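Local coordinates for protein hydrazine synthase alpha subunit (Candidatus Kuenenia stuttgartiensis, PDB 5C2V) that forms the alpha subunit of the hydrazine synthase complex and catalyses the condensation of hydroxylamine with ammonia to hydrazine, carrying two c-type hemes, at residues D[71-76]-D[91-96]; D[78-83]-D[124-129]; D[423-428]-D[635-640]; D[519-524]-D[546-551]. One frame throughout, in Å; residues are numbered along the deposited sequence.

Interaction 1 (D[71-76]-D[91-96]). With BET (trimethyl glycine), chain B.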
# COMPACT_ATOMS: atom_id res chain seq x y z
N VAL D 71 20.35 12.43 -42.31
CA VAL D 71 19.41 11.31 -42.15
C VAL D 71 19.94 10.04 -42.81
O VAL D 71 20.09 9.97 -44.03
CB VAL D 71 18.03 11.64 -42.76
CG1 VAL D 71 17.11 10.44 -42.65
CG2 VAL D 71 17.42 12.86 -42.09
N LEU D 72 20.25 9.04 -41.98
CA LEU D 72 20.77 7.76 -42.46
C LEU D 72 19.68 6.79 -42.93
O LEU D 72 19.90 6.00 -43.85
CB LEU D 72 21.61 7.09 -41.36
CG LEU D 72 23.02 7.64 -41.11
CD1 LEU D 72 23.00 9.01 -40.44
CD2 LEU D 72 23.84 6.66 -40.29
N THR D 73 18.52 6.86 -42.30
CA THR D 73 17.47 5.85 -42.42
C THR D 73 16.43 6.12 -43.50
O THR D 73 15.39 5.46 -43.52
CB THR D 73 16.75 5.64 -41.08
OG1 THR D 73 16.38 6.91 -40.53
CG2 THR D 73 17.67 4.92 -40.11
N ASN D 74 16.70 7.08 -44.38
CA ASN D 74 15.74 7.52 -45.40
C ASN D 74 15.09 6.39 -46.20
O ASN D 74 14.02 6.57 -46.77
CB ASN D 74 16.44 8.47 -46.38
CG ASN D 74 16.03 9.92 -46.19
OD1 ASN D 74 14.90 10.21 -45.79
ND2 ASN D 74 16.94 10.84 -46.48
N ASP D 75 15.73 5.22 -46.23
CA ASP D 75 15.14 4.04 -46.85
C ASP D 75 14.08 3.39 -45.97
O ASP D 75 13.34 2.51 -46.42
CB ASP D 75 16.22 3.02 -47.20
CG ASP D 75 17.16 3.50 -48.28
OD1 ASP D 75 17.31 4.73 -48.43
OD2 ASP D 75 17.74 2.65 -48.99
N PHE D 76 14.00 3.81 -44.71
CA PHE D 76 13.06 3.22 -43.76
C PHE D 76 11.89 4.15 -43.45
O PHE D 76 12.08 5.34 -43.20
CB PHE D 76 13.77 2.85 -42.46
CG PHE D 76 14.73 1.71 -42.60
CD1 PHE D 76 14.30 0.40 -42.45
CD2 PHE D 76 16.07 1.94 -42.86
CE1 PHE D 76 15.19 -0.66 -42.57
CE2 PHE D 76 16.96 0.89 -42.99
CZ PHE D 76 16.52 -0.41 -42.84
N PHE D 91 26.40 0.91 -36.34
CA PHE D 91 25.40 0.75 -35.30
C PHE D 91 24.26 -0.17 -35.73
O PHE D 91 24.05 -0.43 -36.92
CB PHE D 91 24.84 2.12 -34.88
CG PHE D 91 24.00 2.78 -35.93
CD1 PHE D 91 22.62 2.66 -35.92
CD2 PHE D 91 24.59 3.54 -36.93
CE1 PHE D 91 21.84 3.27 -36.89
CE2 PHE D 91 23.82 4.15 -37.90
CZ PHE D 91 22.45 4.02 -37.88
N ALA D 92 23.52 -0.65 -34.73
CA ALA D 92 22.35 -1.49 -34.97
C ALA D 92 21.10 -0.77 -34.49
O ALA D 92 21.16 0.09 -33.62
CB ALA D 92 22.50 -2.83 -34.26
N PHE D 93 19.95 -1.13 -35.07
CA PHE D 93 18.70 -0.46 -34.74
C PHE D 93 17.48 -1.30 -35.08
O PHE D 93 17.60 -2.41 -35.61
CB PHE D 93 18.63 0.89 -35.46
CG PHE D 93 18.61 0.77 -36.97
CD1 PHE D 93 19.79 0.60 -37.67
CD2 PHE D 93 17.42 0.84 -37.67
CE1 PHE D 93 19.78 0.50 -39.05
CE2 PHE D 93 17.40 0.74 -39.05
CZ PHE D 93 18.58 0.57 -39.74
N ALA D 94 16.31 -0.76 -34.77
CA ALA D 94 15.05 -1.37 -35.16
C ALA D 94 14.41 -0.53 -36.24
O ALA D 94 14.41 0.70 -36.16
CB ALA D 94 14.12 -1.50 -33.96
N GLY D 95 13.87 -1.18 -37.27
CA GLY D 95 13.32 -0.44 -38.39
C GLY D 95 12.24 -1.13 -39.19
O GLY D 95 12.13 -2.36 -39.21
N VAL D 96 11.43 -0.32 -39.87
CA VAL D 96 10.45 -0.81 -40.82
C VAL D 96 10.81 -0.33 -42.21
O VAL D 96 10.73 0.86 -42.51
CB VAL D 96 9.02 -0.35 -40.46
CG1 VAL D 96 8.01 -0.98 -41.41
CG2 VAL D 96 8.69 -0.68 -39.02
N BET B . 10.86 9.40 -43.41
CA BET B . 11.04 10.60 -44.32
C BET B . 11.55 11.87 -43.46
O BET B . 10.69 12.78 -43.33
OXT BET B . 12.73 11.78 -43.04
C1 BET B . 9.84 8.44 -44.00
C2 BET B . 10.36 9.81 -42.02
C3 BET B . 12.16 8.62 -43.30
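Phe-76 meets Phe-93 and the backbone at Val-96. The CB bond of Phe-76 points toward strand 91-96, and CG stands anti to the carbonyl carbon, beside the backbone N (chi1 -69°). Its CB sits 3.6 Å from the carbonyl oxygen of Val-96. Further out, CD1 lies 3.6 Å from Val-96 C, which comes up at the ring edge close to its plane. The far flank of the ring reaches Phe-93: CE2 is 3.6 Å from Phe-93 CZ, and Phe-76 CZ is 3.8 Å from the same atom. The edge of Phe-93 points at the face of Phe-76, with planes at 90° and centroids 5.3 Å apart, a T-shaped pair offset toward the rim of the Phe-76 ring. Farther along, Leu-72 CD2 touches the edge of the Phe-91 ring, 3.5 Å from CE2. Trp-106 makes another edge-to-face pair with Phe-76. Between the two apolar contacts, Thr-73 starts a type I turn that ends at Phe-76, and its OG1 is hydrogen-bonded to Ile-59 N. On the turn, Phe-76 O lies 3.3 Å from C3 of bound trimethyl glycine; Asn-74, Gly-56, Arg-58 and Ala-77 also line that pocket. The loop leads from the outermost strand of one sheet to the first strand of the next, and its apolar side chains pack on the second strand there, a blade-to-blade connection of the six-bladed beta-propeller.

Interaction 2 (D[78-83]-D[124-129])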
# COMPACT_ATOMS: atom_id res chain seq x y z
N THR D 78 9.95 3.66 -40.81
CA THR D 78 10.08 3.79 -39.37
C THR D 78 11.43 3.25 -38.90
O THR D 78 11.77 2.11 -39.19
CB THR D 78 8.95 3.05 -38.62
OG1 THR D 78 7.68 3.56 -39.03
CG2 THR D 78 9.11 3.21 -37.12
N ALA D 79 12.19 4.08 -38.20
CA ALA D 79 13.49 3.65 -37.68
C ALA D 79 13.78 4.26 -36.32
O ALA D 79 13.56 5.46 -36.10
CB ALA D 79 14.58 4.00 -38.66
N PHE D 80 14.29 3.44 -35.40
CA PHE D 80 14.53 3.88 -34.03
C PHE D 80 15.45 2.92 -33.27
O PHE D 80 15.96 1.96 -33.84
CB PHE D 80 13.20 4.03 -33.28
CG PHE D 80 12.37 2.78 -33.25
CD1 PHE D 80 11.59 2.41 -34.34
CD2 PHE D 80 12.35 1.97 -32.12
CE1 PHE D 80 10.83 1.26 -34.31
CE2 PHE D 80 11.58 0.82 -32.09
CZ PHE D 80 10.82 0.46 -33.18
N ASP D 81 15.66 3.21 -31.99
CA ASP D 81 16.51 2.41 -31.10
C ASP D 81 17.95 2.25 -31.60
O ASP D 81 18.36 1.14 -31.95
CB ASP D 81 15.90 1.03 -30.87
CG ASP D 81 14.74 1.06 -29.90
OD1 ASP D 81 14.70 1.98 -29.06
OD2 ASP D 81 13.88 0.16 -29.97
N PRO D 82 18.72 3.35 -31.64
CA PRO D 82 20.12 3.27 -32.06
C PRO D 82 21.02 2.62 -31.00
O PRO D 82 20.88 2.93 -29.82
CB PRO D 82 20.52 4.74 -32.27
CG PRO D 82 19.24 5.53 -32.19
CD PRO D 82 18.33 4.73 -31.32
N CYS D 83 21.93 1.75 -31.42
CA CYS D 83 22.98 1.25 -30.54
C CYS D 83 24.31 1.16 -31.30
O CYS D 83 24.41 0.43 -32.28
CB CYS D 83 22.61 -0.11 -29.96
SG CYS D 83 23.72 -0.70 -28.66
N THR D 124 7.37 -8.43 -33.83
CA THR D 124 8.05 -7.15 -33.68
C THR D 124 9.40 -7.29 -32.97
O THR D 124 9.55 -8.12 -32.07
CB THR D 124 7.18 -6.16 -32.88
OG1 THR D 124 5.84 -6.19 -33.39
CG2 THR D 124 7.73 -4.74 -32.98
N CYS D 125 10.38 -6.49 -33.39
CA CYS D 125 11.71 -6.49 -32.77
C CYS D 125 12.20 -5.07 -32.49
O CYS D 125 11.98 -4.17 -33.29
CB CYS D 125 12.72 -7.22 -33.66
SG CYS D 125 12.23 -8.87 -34.19
N ARG D 126 12.87 -4.89 -31.35
CA ARG D 126 13.45 -3.59 -31.02
C ARG D 126 14.54 -3.66 -29.94
O ARG D 126 14.80 -4.72 -29.37
CB ARG D 126 12.36 -2.61 -30.58
CG ARG D 126 11.58 -3.06 -29.35
CD ARG D 126 10.53 -2.02 -28.97
NE ARG D 126 11.14 -0.72 -28.68
CZ ARG D 126 11.43 -0.29 -27.46
NH1 ARG D 126 11.17 -1.05 -26.40
NH2 ARG D 126 11.98 0.91 -27.29
N SER D 127 15.14 -2.50 -29.68
CA SER D 127 16.23 -2.34 -28.72
C SER D 127 17.35 -3.38 -28.83
O SER D 127 17.61 -4.12 -27.88
CB SER D 127 15.68 -2.35 -27.29
OG SER D 127 14.81 -1.25 -27.07
N PRO D 128 18.03 -3.43 -29.99
CA PRO D 128 19.17 -4.34 -30.13
C PRO D 128 20.44 -3.79 -29.46
O PRO D 128 20.65 -2.58 -29.46
CB PRO D 128 19.36 -4.44 -31.64
CG PRO D 128 18.93 -3.10 -32.14
CD PRO D 128 17.82 -2.64 -31.22
N ILE D 129 21.26 -4.68 -28.90
CA ILE D 129 22.56 -4.29 -28.37
C ILE D 129 23.62 -5.31 -28.76
O ILE D 129 23.30 -6.47 -29.04
CB ILE D 129 22.55 -4.15 -26.83
CG1 ILE D 129 22.14 -5.47 -26.17
CG2 ILE D 129 21.64 -3.01 -26.38
CD1 ILE D 129 22.25 -5.47 -24.67
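Asp-81 OD2 is gripped by two donors of the neighbouring strand. Ser-127 N gives it a hydrogen bond of 3.0 Å, moderately bent at 145°, arriving from well above the carboxylate plane. Arg-126 NE makes a salt bridge to the same oxygen at 3.2 Å. The arginine chain is bent at chi3 (-59°), which brings NE round toward the aspartate, and its guanidinium is turned obliquely to the carboxylate. Ser-127 OG lies over the centre of that guanidinium, 3.4 Å above its plane. Phe-80 crosses the arginine at about a right angle, its ring edge toward the guanidinium edge, CE2 3.8 Å from NE. The carboxylate probably offsets much of the arginine's charge in this buried setting, and Asp-230 adds a long, weak ion pair at NH1. Farther along, Cys-83 CB packs 3.2 Å from the carbonyl oxygen of Pro-128, and Cys-83 SG touches Ile-129 CG2 at 3.9 Å. The two strands run nearly parallel, their directions 15° apart and their axes 6.5 Å apart at closest, but they belong to separate sheets and are tied here through side chains. Gln-384 OE1, on strand 381-387, accepts the N-H of Asp-81 much as Asp-81 accepts that of Ser-127, and a proline follows both Asp-81 and Ser-127. Such side-chain-to-backbone links, passed from one blade to the next along what are probably the innermost strands, are consistent with the central wall of a six-bladed beta-propeller.

Interaction 3 (D[423-428]-D[635-640])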
# COMPACT_ATOMS: atom_id res chain seq x y z
N GLY D 423 16.07 -38.51 -27.93
CA GLY D 423 14.73 -39.07 -27.99
C GLY D 423 13.76 -38.59 -26.92
O GLY D 423 12.72 -39.22 -26.70
N TYR D 424 14.09 -37.49 -26.26
CA TYR D 424 13.19 -36.92 -25.26
C TYR D 424 12.07 -36.13 -25.93
O TYR D 424 12.29 -35.45 -26.92
CB TYR D 424 13.96 -36.02 -24.29
CG TYR D 424 14.73 -36.78 -23.24
CD1 TYR D 424 14.08 -37.35 -22.15
CD2 TYR D 424 16.11 -36.93 -23.33
CE1 TYR D 424 14.78 -38.04 -21.19
CE2 TYR D 424 16.82 -37.62 -22.37
CZ TYR D 424 16.15 -38.18 -21.30
OH TYR D 424 16.84 -38.87 -20.34
N PRO D 425 10.85 -36.23 -25.38
CA PRO D 425 9.68 -35.52 -25.90
C PRO D 425 9.88 -34.00 -25.88
O PRO D 425 9.37 -33.30 -26.75
CB PRO D 425 8.56 -35.93 -24.94
CG PRO D 425 9.01 -37.22 -24.34
CD PRO D 425 10.50 -37.09 -24.23
N HIS D 426 10.62 -33.52 -24.89
CA HIS D 426 10.87 -32.09 -24.74
C HIS D 426 12.19 -31.86 -24.02
O HIS D 426 12.65 -32.73 -23.28
CB HIS D 426 9.72 -31.42 -23.97
CG HIS D 426 9.63 -29.94 -24.16
ND1 HIS D 426 10.49 -29.06 -23.54
CD2 HIS D 426 8.78 -29.19 -24.90
CE1 HIS D 426 10.17 -27.82 -23.89
NE2 HIS D 426 9.14 -27.88 -24.71
N SER D 427 12.81 -30.71 -24.26
CA SER D 427 14.03 -30.34 -23.55
C SER D 427 13.72 -30.21 -22.06
O SER D 427 12.63 -29.78 -21.68
CB SER D 427 14.60 -29.04 -24.10
OG SER D 427 13.65 -27.99 -24.04
N TRP D 428 14.68 -30.58 -21.21
CA TRP D 428 14.44 -30.54 -19.77
C TRP D 428 15.65 -30.06 -18.97
O TRP D 428 16.77 -29.99 -19.48
CB TRP D 428 13.99 -31.93 -19.28
CG TRP D 428 14.96 -33.04 -19.57
CD1 TRP D 428 15.12 -33.69 -20.76
CD2 TRP D 428 15.86 -33.65 -18.64
NE1 TRP D 428 16.09 -34.66 -20.63
CE2 TRP D 428 16.56 -34.66 -19.34
CE3 TRP D 428 16.16 -33.44 -17.29
CZ2 TRP D 428 17.53 -35.45 -18.73
CZ3 TRP D 428 17.12 -34.22 -16.69
CH2 TRP D 428 17.80 -35.22 -17.41
N GLY D 635 6.21 -36.23 -17.73
CA GLY D 635 5.75 -34.86 -17.84
C GLY D 635 6.45 -34.03 -18.89
O GLY D 635 6.48 -32.80 -18.78
N LEU D 636 7.02 -34.68 -19.90
CA LEU D 636 7.67 -33.95 -20.98
C LEU D 636 6.79 -33.77 -22.21
O LEU D 636 7.18 -33.12 -23.17
CB LEU D 636 8.98 -34.63 -21.37
CG LEU D 636 10.07 -34.64 -20.30
CD1 LEU D 636 11.42 -35.00 -20.90
CD2 LEU D 636 10.14 -33.29 -19.59
N THR D 637 5.59 -34.35 -22.19
CA THR D 637 4.69 -34.23 -23.33
C THR D 637 3.71 -33.08 -23.11
O THR D 637 2.83 -33.16 -22.25
CB THR D 637 3.92 -35.53 -23.59
OG1 THR D 637 4.82 -36.64 -23.52
CG2 THR D 637 3.26 -35.49 -24.96
N LEU D 638 3.86 -32.02 -23.90
CA LEU D 638 3.03 -30.83 -23.76
C LEU D 638 1.57 -31.12 -24.08
O LEU D 638 0.66 -30.50 -23.52
CB LEU D 638 3.54 -29.70 -24.66
CG LEU D 638 4.91 -29.11 -24.30
CD1 LEU D 638 5.29 -28.02 -25.30
CD2 LEU D 638 4.89 -28.56 -22.89
N ASP D 639 1.36 -32.07 -24.99
CA ASP D 639 0.02 -32.49 -25.38
C ASP D 639 -0.75 -33.02 -24.17
O ASP D 639 -1.94 -32.73 -24.01
CB ASP D 639 0.12 -33.57 -26.47
CG ASP D 639 -1.18 -33.74 -27.25
OD1 ASP D 639 -2.27 -33.59 -26.66
OD2 ASP D 639 -1.10 -34.04 -28.46
N LYS D 640 -0.07 -33.79 -23.33
CA LYS D 640 -0.71 -34.52 -22.25
C LYS D 640 -0.64 -33.84 -20.88
O LYS D 640 -1.10 -34.40 -19.89
CB LYS D 640 -0.09 -35.92 -22.17
CG LYS D 640 0.06 -36.56 -23.54
CD LYS D 640 0.75 -37.91 -23.47
CE LYS D 640 -0.20 -38.98 -22.96
NZ LYS D 640 0.41 -40.33 -23.06
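His-426 and Leu-636 bring two irregular backbones together, their CA atoms 5.3 Å apart, where a loop of the cytochrome c domain meets the loop that leads into strand 428-433. Beyond this point 635-640 closes a turn, Lys-640 N bonding to Thr-637 O. Leu-636 carries the contact. Its CB lies against the ring of Pro-425, 3.8 Å from Pro-425 CB, with the two side chains crossing at about a right angle. CG is anti to the carbonyl carbon (chi1 -65°), and beyond it CD1 lies against two aromatic residues, 3.8 Å from Tyr-424 CD1 and 3.9 Å from Trp-428 CD1. Backbone meets the same methyl: Leu-636 CD1 is 3.5 Å from His-426 O. The Tyr-424 and Trp-428 rings also meet, Trp-428 NE1 sitting 3.3 Å above the centre of the Tyr-424 ring. On the more exposed side Leu-638 CD1 packs 3.7 Å from His-426 CD2, and Leu-522 of strand 517-522 touches both leucines and the histidine. The imidazole is fixed from within its own loop: His-426 ND1 donates in the ring plane to a lone pair of Ser-427 O, 2.9 Å away and almost straight at 178°.

Interaction 4 (D[519-524]-D[546-551]); sequences TSQLSD and AYLRPY
Asp-524 and Leu-548 join the two backbones just past the end of strand 519-522, where Asp-524 N donates to Leu-548 O at 2.7 Å, fairly straight at 163°. The aspartate side chain then turns to the next two residues of the facing loop. Its OD1 accepts from Arg-549 NE at 2.9 Å, a salt bridge that uses the syn lone pair, although the oxygen stands out of the guanidinium plane by 32°. Bends at chi2 and chi3 bring NE to the carboxylate, and the other nitrogens of the arginine are held elsewhere: NH2 by Asp-219 in a salt bridge, NH1 by Asp-265 O. The other carboxylate oxygen, OD2, rests on the ring of Pro-550, 3.5 Å from CG, the two side chains crossing at about a right angle. Ser-523 packs its CB against Leu-548 O, while its OG is hydrogen-bonded to Ser-427 OG. Leu-548 CD1 comes 4.2 Å from Gln-521 NE2, while Gln-521 OE1 is hydrogen-bonded to Trp-431 NE1; the leucine side chain is about 8 Å from a heme c. Tyr-527 of strand 527-532 lies against Gln-521 and Leu-548; strand 428-433 flanks 519-522 in their sheet, whose third strand, 553-556, follows this loop.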
# COMPACT_ATOMS: atom_id res chain seq x y z
N THR D 519 14.28 -31.33 -8.35
CA THR D 519 13.52 -32.03 -9.39
C THR D 519 14.00 -31.73 -10.81
O THR D 519 14.68 -30.73 -11.07
CB THR D 519 12.02 -31.68 -9.31
OG1 THR D 519 11.27 -32.66 -10.04
CG2 THR D 519 11.76 -30.31 -9.90
N SER D 520 13.64 -32.64 -11.71
CA SER D 520 13.82 -32.45 -13.14
C SER D 520 12.47 -32.14 -13.77
O SER D 520 11.45 -32.71 -13.38
CB SER D 520 14.44 -33.70 -13.78
OG SER D 520 15.64 -34.07 -13.13
N GLN D 521 12.46 -31.25 -14.75
CA GLN D 521 11.21 -30.79 -15.35
C GLN D 521 11.44 -30.16 -16.72
O GLN D 521 12.56 -30.11 -17.21
CB GLN D 521 10.53 -29.78 -14.43
CG GLN D 521 11.33 -28.50 -14.25
CD GLN D 521 10.54 -27.41 -13.58
OE1 GLN D 521 9.98 -27.61 -12.50
NE2 GLN D 521 10.48 -26.25 -14.21
N LEU D 522 10.35 -29.66 -17.31
CA LEU D 522 10.40 -29.02 -18.61
C LEU D 522 11.30 -27.78 -18.61
O LEU D 522 11.47 -27.14 -17.57
CB LEU D 522 8.99 -28.62 -19.06
CG LEU D 522 7.98 -29.74 -19.35
CD1 LEU D 522 6.56 -29.20 -19.26
CD2 LEU D 522 8.23 -30.34 -20.72
N SER D 523 11.86 -27.47 -19.77
CA SER D 523 12.71 -26.29 -19.90
C SER D 523 12.21 -25.42 -21.05
O SER D 523 11.40 -25.86 -21.86
CB SER D 523 14.17 -26.70 -20.14
OG SER D 523 14.33 -27.34 -21.39
N ASP D 524 12.68 -24.18 -21.08
CA ASP D 524 12.24 -23.18 -22.06
C ASP D 524 10.74 -22.90 -21.96
O ASP D 524 10.11 -22.50 -22.93
CB ASP D 524 12.59 -23.61 -23.49
CG ASP D 524 14.08 -23.55 -23.77
OD1 ASP D 524 14.77 -22.71 -23.15
OD2 ASP D 524 14.56 -24.33 -24.61
N ALA D 546 9.59 -18.23 -13.76
CA ALA D 546 10.93 -18.81 -13.80
C ALA D 546 11.06 -19.68 -15.04
O ALA D 546 10.08 -20.24 -15.52
CB ALA D 546 11.21 -19.61 -12.54
N TYR D 547 12.28 -19.77 -15.56
CA TYR D 547 12.53 -20.57 -16.76
C TYR D 547 13.91 -21.20 -16.72
O TYR D 547 14.88 -20.58 -16.28
CB TYR D 547 12.37 -19.71 -18.01
CG TYR D 547 13.09 -18.38 -17.94
CD1 TYR D 547 12.47 -17.26 -17.40
CD2 TYR D 547 14.39 -18.25 -18.40
CE1 TYR D 547 13.13 -16.05 -17.32
CE2 TYR D 547 15.06 -17.05 -18.33
CZ TYR D 547 14.42 -15.95 -17.79
OH TYR D 547 15.08 -14.74 -17.72
N LEU D 548 14.00 -22.44 -17.18
CA LEU D 548 15.27 -23.14 -17.25
C LEU D 548 15.69 -23.35 -18.70
O LEU D 548 14.87 -23.72 -19.54
CB LEU D 548 15.18 -24.49 -16.54
CG LEU D 548 14.93 -24.49 -15.03
CD1 LEU D 548 14.66 -25.91 -14.54
CD2 LEU D 548 16.11 -23.88 -14.28
N ARG D 549 16.95 -23.09 -19.00
CA ARG D 549 17.50 -23.46 -20.30
C ARG D 549 17.72 -24.97 -20.30
O ARG D 549 17.80 -25.58 -19.24
CB ARG D 549 18.80 -22.70 -20.58
CG ARG D 549 18.65 -21.18 -20.66
CD ARG D 549 17.41 -20.76 -21.43
NE ARG D 549 17.33 -21.36 -22.76
CZ ARG D 549 17.86 -20.84 -23.86
NH1 ARG D 549 18.53 -19.70 -23.80
NH2 ARG D 549 17.73 -21.46 -25.02
N PRO D 550 17.78 -25.58 -21.50
CA PRO D 550 18.01 -27.03 -21.60
C PRO D 550 19.24 -27.50 -20.82
O PRO D 550 20.28 -26.84 -20.87
CB PRO D 550 18.21 -27.24 -23.10
CG PRO D 550 17.39 -26.17 -23.73
CD PRO D 550 17.52 -24.97 -22.82
N TYR D 551 19.08 -28.60 -20.09
CA TYR D 551 20.17 -29.24 -19.33
C TYR D 551 20.65 -28.40 -18.15
O TYR D 551 21.37 -28.89 -17.28
CB TYR D 551 21.35 -29.58 -20.26
CG TYR D 551 22.56 -30.13 -19.55
CD1 TYR D 551 22.57 -31.43 -19.06
CD2 TYR D 551 23.69 -29.35 -19.36
CE1 TYR D 551 23.67 -31.93 -18.40
CE2 TYR D 551 24.80 -29.85 -18.71
CZ TYR D 551 24.79 -31.14 -18.23
OH TYR D 551 25.89 -31.64 -17.58
O HOH W 1 11.85 -23.71 -17.69

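Along the chain, interactions 1 and 2 come first and interlock, their segments alternating; interaction 4 is nested within the long loop that interaction 3 closes. The first two, with centres 9 Å apart, share one propeller blade: strands 76-84 and 90-97 are neighbours in its sheet, joined by Val-96 N to Thr-78 O and Ala-92 N to Cys-83 O. Together they tie this blade to the one before and the one after. Interactions 3 and 4, 11 Å apart, meet around strands 428-433 and 517-522; interaction 4 lies within the middle domain, and interaction 3 brings a cytochrome c loop against the residues leading into its sheet. The propeller pair lies 30 to 41 Å from this pair, centre to centre, without touching.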